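Local coordinates for uncharacterized protein (Borrelia turicatae, PDB 5VJ4) that is of unknown function but is a putative surface lipoprotein of a relapsing fever spirochete, is possibly lipid-binding, and is differentially regulated in the tick-mammal transmission cycle, at residues G177-T180 with R181-M185; R246-I249 with N250-K254. One frame throughout, in Å; residues are numbered along the deposited sequence.

How the interactions relate
In this all-alpha chain, which has no strand, both interactions are local, each lying within a single helix, and neither closes a loop. Interaction 1 comes first, over the opening turns of the long helix 176-201. It sits at the surface, where its apolar side meets helices 145-171 and 224-229 while Thr180, Arg181 and Asn184 face the second subunit. The chain then runs through several short helices to interaction 2, in the short helix 243-256, which packs on the long helix 263-301. The two follow in series without nesting or crossing. Their centres are about 27 Å apart and their nearest atoms about 14 Å, and each has an arginine that binds a sulfate, the one in interaction 1 being shared with the second subunit.

Interaction 1 of 2, residues G177-T180 with R181-M185; sequences GVKT and RLQNM. With SO4 (sulfate ion), chain I.
Lys179 lays its aliphatic chain obliquely across the carboxamide of Gln183 one turn further on, with CE of Lys179 3.7 Å from NE2 of Gln183. Its CG is anti to the backbone N (chi1 -170°) and the chain beyond is extended, which carries the methylenes past the amide; Ile170 of helix 145-171 touches both residues. Next to them Thr180 and Asn184 run side by side in the same direction, and CG2 of Thr180 approaches ND2 of Asn184 at 4.0 Å. These i to i+4 pairs belong to the N-terminal part of helix 176-201, whose backbone bonds include Gln183 N to Lys179 O and Asn184 N to Thr180 O, whereas Leu182 N to Val178 O, at 3.3 Å, is weak. On the inner side CG2 of Val178 lies 4.4 Å from CD1 of Leu182, and Leu182 goes on to meet Phe224 and Val228. Arg181 reaches out on an extended chain. Its NH2 donates to O1 of a sulfate, probably from the crystallisation liquor, at 2.7 Å in the guanidinium plane, and also forms a salt bridge with Asp235. The same sulfate accepts a bond from Arg181 NE of the second subunit, and so bridges the two chains.

Interaction 2 of 2, residues R246-I249 with N250-K254; sequences RATI and NEIGK. With SO4 (sulfate ion), chain E.
The guanidinium of Arg246 and the carboxamide of Asn250 are the flat groups on this part of the regular alpha-helix 243-256, and they do different work. Arg246 presents its edge to a sulfate, probably from the crystallisation liquor, with the sulfur in the guanidinium plane. One oxygen, O2, takes both terminal nitrogens, with NH2 of Arg246 2.7 Å from O2 and NH1 of Arg246 2.9 Å from it; the two N-H groups converge on that oxygen at 148° and 137°, a forked grip that is bent on both arms. The chain, bent at chi3 (-58°), runs back past the start of the helix, away from 250-254, where Ala243 N is a further donor to the same sulfate. Asn250 instead folds back over the preceding turn, CG lying 3.5 Å from the carbonyl O of Arg246.

Along the backbone four successive i+4 amides, from Asn250 to Gly253, bond to the carbonyls of Arg246 to Ile249. The side facing helix 263-301 combines apolar and polar groups. CG2 of Thr248 stands 4.2 Å from CD1 of Ile252, while OG1 of Thr248 is hydrogen-bonded to Arg286 NE and to Asp244 O, which ties the buried hydroxyl to both helices. Glu251 sends its extended chain to Tyr285, whose OH is hydrogen-bonded to OE1, and it also touches Lys289. Ile249 packs on Met281 of that helix and on Tyr238 and Leu241 of the loop before helix 243-256. Beside the Thr248 carbonyl, CG1 of Ile252 comes to 3.4 Å from Thr248 O, the oxygen that accepts Ile252 N.

Interaction 1 of 2, residues G177-T180 with R181-M185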
loop_
_atom_site.group_PDB
_atom_site.type_symbol
_atom_site.label_atom_id
_atom_site.label_comp_id
_atom_site.label_asym_id
_atom_site.label_seq_id
_atom_site.Cartn_x
_atom_site.Cartn_y
_atom_site.Cartn_z
ATOM N N GLY A 177 -27.463 -4.980 2.128
ATOM C CA GLY A 177 -26.701 -5.575 1.036
ATOM C C GLY A 177 -25.305 -5.034 0.876
ATOM O O GLY A 177 -24.414 -5.741 0.391
ATOM N N VAL A 178 -25.113 -3.783 1.285
ATOM C CA VAL A 178 -23.805 -3.116 1.159
ATOM C C VAL A 178 -23.190 -2.689 2.496
ATOM O O VAL A 178 -22.069 -2.177 2.525
ATOM C CB VAL A 178 -23.855 -1.896 0.195
ATOM C CG1 VAL A 178 -24.141 -2.343 -1.243
ATOM C CG2 VAL A 178 -24.845 -0.825 0.674
ATOM N N LYS A 179 -23.920 -2.894 3.590
ATOM C CA LYS A 179 -23.495 -2.484 4.940
ATOM C C LYS A 179 -21.998 -2.732 5.196
ATOM O O LYS A 179 -21.233 -1.790 5.440
ATOM C CB LYS A 179 -24.346 -3.205 5.999
ATOM C CG LYS A 179 -24.163 -2.702 7.422
ATOM C CD LYS A 179 -24.649 -3.719 8.446
ATOM C CE LYS A 179 -24.871 -3.082 9.813
ATOM N NZ LYS A 179 -24.938 -4.140 10.855
ATOM N N THR A 180 -21.598 -4.000 5.083
ATOM C CA THR A 180 -20.234 -4.423 5.354
ATOM C C THR A 180 -19.221 -3.563 4.620
ATOM O O THR A 180 -18.321 -2.989 5.245
ATOM C CB THR A 180 -20.021 -5.924 5.024
ATOM O OG1 THR A 180 -20.744 -6.710 5.961
ATOM C CG2 THR A 180 -18.582 -6.324 5.165
ATOM N N ARG A 181 -19.389 -3.448 3.305
ATOM C CA ARG A 181 -18.374 -2.809 2.474
ATOM C C ARG A 181 -18.145 -1.370 2.867
ATOM O O ARG A 181 -17.006 -0.874 2.764
ATOM C CB ARG A 181 -18.733 -2.882 0.997
ATOM C CG ARG A 181 -17.515 -2.986 0.105
ATOM C CD ARG A 181 -17.926 -3.328 -1.286
ATOM N NE ARG A 181 -16.848 -3.099 -2.242
ATOM C CZ ARG A 181 -17.036 -2.971 -3.553
ATOM N NH1 ARG A 181 -18.264 -3.038 -4.070
ATOM N NH2 ARG A 181 -15.993 -2.801 -4.348
ATOM N N LEU A 182 -19.219 -0.708 3.309
ATOM C CA LEU A 182 -19.091 0.652 3.798
ATOM C C LEU A 182 -18.342 0.722 5.125
ATOM O O LEU A 182 -17.438 1.547 5.280
ATOM C CB LEU A 182 -20.445 1.338 3.869
ATOM C CG LEU A 182 -21.119 1.554 2.507
ATOM C CD1 LEU A 182 -22.465 2.201 2.740
ATOM C CD2 LEU A 182 -20.301 2.412 1.540
ATOM N N GLN A 183 -18.689 -0.163 6.060
ATOM C CA GLN A 183 -17.994 -0.225 7.338
ATOM C C GLN A 183 -16.485 -0.394 7.114
ATOM O O GLN A 183 -15.696 0.347 7.716
ATOM C CB GLN A 183 -18.531 -1.353 8.194
ATOM C CG GLN A 183 -19.925 -1.104 8.732
ATOM C CD GLN A 183 -20.503 -2.320 9.426
ATOM O OE1 GLN A 183 -20.195 -3.463 9.069
ATOM N NE2 GLN A 183 -21.361 -2.083 10.413
ATOM N N ASN A 184 -16.088 -1.322 6.231
ATOM C CA ASN A 184 -14.672 -1.496 5.941
ATOM C C ASN A 184 -14.001 -0.216 5.478
ATOM O O ASN A 184 -12.928 0.138 5.972
ATOM C CB ASN A 184 -14.452 -2.628 4.960
ATOM C CG ASN A 184 -14.977 -3.940 5.492
ATOM O OD1 ASN A 184 -15.531 -3.995 6.588
ATOM N ND2 ASN A 184 -14.796 -5.005 4.730
HETATM N N MSE A 185 -14.653 0.501 4.566
HETATM C CA MSE A 185 -14.112 1.771 4.157
HETATM C C MSE A 185 -14.097 2.692 5.356
HETATM O O MSE A 185 -13.081 3.350 5.622
HETATM C CB MSE A 185 -14.855 2.373 2.986
HETATM C CG MSE A 185 -14.007 3.440 2.266
HETATM SE SE MSE A 185 -12.277 2.783 1.545
HETATM C CE MSE A 185 -13.040 1.661 0.101
HETATM S S SO4 I . -12.643 -4.142 -3.509
HETATM O O1 SO4 I . -13.328 -3.107 -4.309
HETATM O O2 SO4 I . -11.217 -4.033 -3.904
HETATM O O3 SO4 I . -12.827 -3.915 -2.023
HETATM O O4 SO4 I . -13.177 -5.451 -3.975
#

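Interaction 2 of 2, residues R246-I249 with N250-K254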
loop_
_atom_site.group_PDB
_atom_site.type_symbol
_atom_site.label_atom_id
_atom_site.label_comp_id
_atom_site.label_asym_id
_atom_site.label_seq_id
_atom_site.Cartn_x
_atom_site.Cartn_y
_atom_site.Cartn_z
ATOM N N ARG A 246 -11.820 14.403 -6.735
ATOM C CA ARG A 246 -11.790 14.363 -8.204
ATOM C C ARG A 246 -10.879 15.441 -8.766
ATOM O O ARG A 246 -9.915 15.113 -9.505
ATOM C CB ARG A 246 -13.182 14.451 -8.819
ATOM C CG ARG A 246 -13.958 13.164 -8.622
ATOM C CD ARG A 246 -15.226 13.050 -9.439
ATOM N NE ARG A 246 -16.157 14.138 -9.166
ATOM C CZ ARG A 246 -17.050 14.130 -8.189
ATOM N NH1 ARG A 246 -17.866 15.170 -8.028
ATOM N NH2 ARG A 246 -17.118 13.090 -7.365
ATOM N N ALA A 247 -11.144 16.695 -8.362
ATOM C CA ALA A 247 -10.262 17.822 -8.727
ATOM C C ALA A 247 -8.801 17.478 -8.542
ATOM O O ALA A 247 -8.017 17.535 -9.505
ATOM C CB ALA A 247 -10.612 19.083 -7.956
ATOM N N THR A 248 -8.442 17.043 -7.330
ATOM C CA THR A 248 -7.033 16.774 -7.040
ATOM C C THR A 248 -6.480 15.694 -7.947
ATOM O O THR A 248 -5.401 15.857 -8.536
ATOM C CB THR A 248 -6.785 16.404 -5.579
ATOM O OG1 THR A 248 -7.401 17.369 -4.736
ATOM C CG2 THR A 248 -5.316 16.418 -5.307
ATOM N N ILE A 249 -7.234 14.605 -8.089
ATOM C CA ILE A 249 -6.763 13.534 -8.947
ATOM C C ILE A 249 -6.558 14.013 -10.373
ATOM O O ILE A 249 -5.569 13.647 -11.006
ATOM C CB ILE A 249 -7.647 12.295 -8.893
ATOM C CG1 ILE A 249 -7.337 11.485 -7.654
ATOM C CG2 ILE A 249 -7.323 11.384 -10.057
ATOM C CD1 ILE A 249 -6.005 10.758 -7.724
ATOM N N ASN A 250 -7.449 14.871 -10.852
ATOM C CA ASN A 250 -7.325 15.337 -12.235
ATOM C C ASN A 250 -6.010 16.063 -12.375
ATOM O O ASN A 250 -5.179 15.744 -13.260
ATOM C CB ASN A 250 -8.544 16.162 -12.713
ATOM C CG ASN A 250 -9.793 15.282 -13.010
ATOM O OD1 ASN A 250 -9.720 14.044 -13.222
ATOM N ND2 ASN A 250 -10.945 15.926 -13.015
ATOM N N GLU A 251 -5.783 16.957 -11.421
ATOM C CA GLU A 251 -4.563 17.722 -11.398
ATOM C C GLU A 251 -3.325 16.820 -11.364
ATOM O O GLU A 251 -2.382 17.019 -12.147
ATOM C CB GLU A 251 -4.615 18.633 -10.220
ATOM C CG GLU A 251 -3.510 19.655 -10.187
ATOM C CD GLU A 251 -3.603 20.493 -8.934
ATOM O OE1 GLU A 251 -2.550 20.893 -8.406
ATOM O OE2 GLU A 251 -4.748 20.756 -8.485
ATOM N N ILE A 252 -3.350 15.814 -10.491
ATOM C CA ILE A 252 -2.235 14.879 -10.386
ATOM C C ILE A 252 -2.025 14.156 -11.723
ATOM O O ILE A 252 -0.880 13.999 -12.191
ATOM C CB ILE A 252 -2.434 13.894 -9.214
ATOM C CG1 ILE A 252 -2.334 14.639 -7.876
ATOM C CG2 ILE A 252 -1.425 12.747 -9.286
ATOM C CD1 ILE A 252 -2.364 13.746 -6.653
ATOM N N GLY A 253 -3.135 13.730 -12.330
ATOM C CA GLY A 253 -3.102 13.127 -13.663
ATOM C C GLY A 253 -2.348 14.009 -14.664
ATOM O O GLY A 253 -1.364 13.553 -15.267
ATOM N N LYS A 254 -2.771 15.278 -14.807
ATOM C CA LYS A 254 -2.067 16.219 -15.708
ATOM C C LYS A 254 -0.553 16.253 -15.460
ATOM O O LYS A 254 0.227 16.264 -16.395
ATOM C CB LYS A 254 -2.635 17.652 -15.692
ATOM C CG LYS A 254 -4.146 17.752 -15.706
ATOM C CD LYS A 254 -4.567 19.029 -16.407
ATOM C CE LYS A 254 -6.032 18.938 -16.809
ATOM N NZ LYS A 254 -6.263 17.920 -17.878
HETATM S S SO4 E . -19.909 14.731 -4.857
HETATM O O1 SO4 E . -20.405 15.931 -5.575
HETATM O O2 SO4 E . -19.139 13.901 -5.801
HETATM O O3 SO4 E . -21.009 13.916 -4.270
HETATM O O4 SO4 E . -18.976 15.162 -3.800
#